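Local coordinates for protein aminotransferase, class I and II (PDB 5Z0Q) that belongs to the class I and II aminotransferases, a family of pyridoxal-5'-phosphate-dependent enzymes, and holds pyridoxal-5'-phosphate in its pocket, at residues F193-D198 / S225-Q230. Sequence-based numbering, arbitrary orientation.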
# COMPACT_ATOMS: atom_id res chain seq x y z
N PHE A 193 8.32 -28.54 -17.05
CA PHE A 193 7.23 -29.01 -16.20
C PHE A 193 6.00 -28.12 -16.36
O PHE A 193 4.87 -28.61 -16.37
CB PHE A 193 7.67 -29.06 -14.74
CG PHE A 193 6.58 -29.42 -13.78
CD1 PHE A 193 6.20 -30.74 -13.60
CD2 PHE A 193 5.93 -28.44 -13.05
CE1 PHE A 193 5.19 -31.08 -12.72
CE2 PHE A 193 4.92 -28.77 -12.16
CZ PHE A 193 4.56 -30.09 -11.99
N ALA A 194 6.21 -26.81 -16.48
CA ALA A 194 5.09 -25.89 -16.66
C ALA A 194 4.42 -26.09 -18.01
O ALA A 194 3.19 -26.00 -18.12
CB ALA A 194 5.55 -24.45 -16.49
N GLN A 195 5.21 -26.36 -19.05
CA GLN A 195 4.64 -26.54 -20.39
C GLN A 195 3.89 -27.86 -20.50
O GLN A 195 2.80 -27.91 -21.08
CB GLN A 195 5.74 -26.46 -21.44
CG GLN A 195 6.46 -25.12 -21.48
CD GLN A 195 7.72 -25.17 -22.33
OE1 GLN A 195 8.13 -26.24 -22.78
NE2 GLN A 195 8.33 -24.01 -22.54
N ARG A 196 4.46 -28.94 -19.96
CA ARG A 196 3.82 -30.25 -20.04
C ARG A 196 2.46 -30.25 -19.37
O ARG A 196 1.56 -30.99 -19.78
CB ARG A 196 4.74 -31.31 -19.42
CG ARG A 196 4.12 -32.69 -19.29
CD ARG A 196 5.16 -33.75 -18.92
NE ARG A 196 5.92 -33.40 -17.72
CZ ARG A 196 7.15 -32.91 -17.72
NH1 ARG A 196 7.78 -32.70 -18.87
NH2 ARG A 196 7.76 -32.62 -16.58
N HIS A 197 2.27 -29.42 -18.34
CA HIS A 197 1.00 -29.31 -17.65
C HIS A 197 0.28 -28.00 -17.95
O HIS A 197 -0.81 -27.77 -17.40
CB HIS A 197 1.20 -29.46 -16.14
CG HIS A 197 1.75 -30.80 -15.74
ND1 HIS A 197 0.95 -31.90 -15.53
CD2 HIS A 197 3.03 -31.21 -15.52
CE1 HIS A 197 1.71 -32.93 -15.20
NE2 HIS A 197 2.97 -32.54 -15.18
N ASP A 198 0.84 -27.15 -18.80
CA ASP A 198 0.27 -25.86 -19.17
C ASP A 198 -0.13 -25.07 -17.93
O ASP A 198 -1.31 -24.84 -17.63
CB ASP A 198 -0.92 -26.05 -20.13
CG ASP A 198 -0.64 -25.48 -21.51
OD1 ASP A 198 0.34 -25.93 -22.15
OD2 ASP A 198 -1.40 -24.60 -21.96
N SER A 225 12.98 -18.36 -22.57
CA SER A 225 12.44 -18.32 -23.92
C SER A 225 11.27 -17.34 -23.94
O SER A 225 10.89 -16.79 -22.91
CB SER A 225 12.00 -19.72 -24.38
OG SER A 225 10.92 -20.20 -23.60
N ASP A 226 10.71 -17.13 -25.13
CA ASP A 226 9.53 -16.28 -25.25
C ASP A 226 8.27 -16.98 -24.76
O ASP A 226 7.30 -16.30 -24.40
CB ASP A 226 9.36 -15.83 -26.70
CG ASP A 226 10.51 -14.97 -27.18
OD1 ASP A 226 10.96 -14.09 -26.41
OD2 ASP A 226 10.97 -15.18 -28.32
N ASP A 227 8.26 -18.31 -24.73
CA ASP A 227 7.13 -19.03 -24.17
C ASP A 227 7.06 -18.84 -22.66
O ASP A 227 5.97 -18.66 -22.10
CB ASP A 227 7.22 -20.52 -24.51
CG ASP A 227 6.05 -21.32 -23.98
OD1 ASP A 227 4.96 -21.26 -24.60
OD2 ASP A 227 6.20 -21.99 -22.94
N ALA A 228 8.21 -18.87 -21.98
CA ALA A 228 8.22 -18.64 -20.54
C ALA A 228 7.79 -17.21 -20.21
O ALA A 228 7.13 -16.98 -19.20
CB ALA A 228 9.62 -18.92 -19.98
N ALA A 229 8.17 -16.25 -21.06
CA ALA A 229 7.79 -14.86 -20.81
C ALA A 229 6.29 -14.66 -20.94
O ALA A 229 5.69 -13.91 -20.16
CB ALA A 229 8.55 -13.94 -21.77
N GLN A 230 5.66 -15.32 -21.92
CA GLN A 230 4.23 -15.16 -22.16
C GLN A 230 3.36 -15.98 -21.23
O GLN A 230 2.13 -15.92 -21.35
CB GLN A 230 3.91 -15.51 -23.62
CG GLN A 230 4.53 -14.57 -24.64
CD GLN A 230 4.01 -13.15 -24.50
OE1 GLN A 230 2.84 -12.93 -24.18
NE2 GLN A 230 4.88 -12.18 -24.75
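Gln195 and Asp227 carry this surface contact between two helices that precede neighbouring parallel strands, 200-204 and 232-236, in the large mixed sheet of the aminotransferase fold. The backbones stay well apart: the nearest CA atoms, those of Gln195 and Ala228, are 8.7 Å from each other, and the segments bury just 86 Å² between them, so side chains have to span the gap.

The polar link is a single weak hydrogen bond, Gln195 NE2 to Asp227 OD2 at 3.0 Å, bent to 126° at the hydrogen. Amide and carboxylate planes stand 79° apart, so the two flat groups are nearly perpendicular. Gln195 reaches across because its chain runs extended beyond CG (chi2 168°). The same OD2 forms a salt bridge with Arg231, the stronger partner, which probably fixes the carboxylate that Gln195 meets.

Each segment also contains a helix end. Asp198, with positive phi, closes helix 184-197 in a Schellman motif. Ser225 is the N-cap of helix 226-229, its OG accepting a weak bond from Ala228 N.

Beyond segment 193-198 the two helices meet again, where the side chains of Ser225 and Ala228 pack on Leu191 of helix 184-197. Between the segments themselves the one residue pair in touch is polar: Gln195 also sets its CG 3.5 Å from Asp227 OD2, the oxygen that takes the NE2 bond.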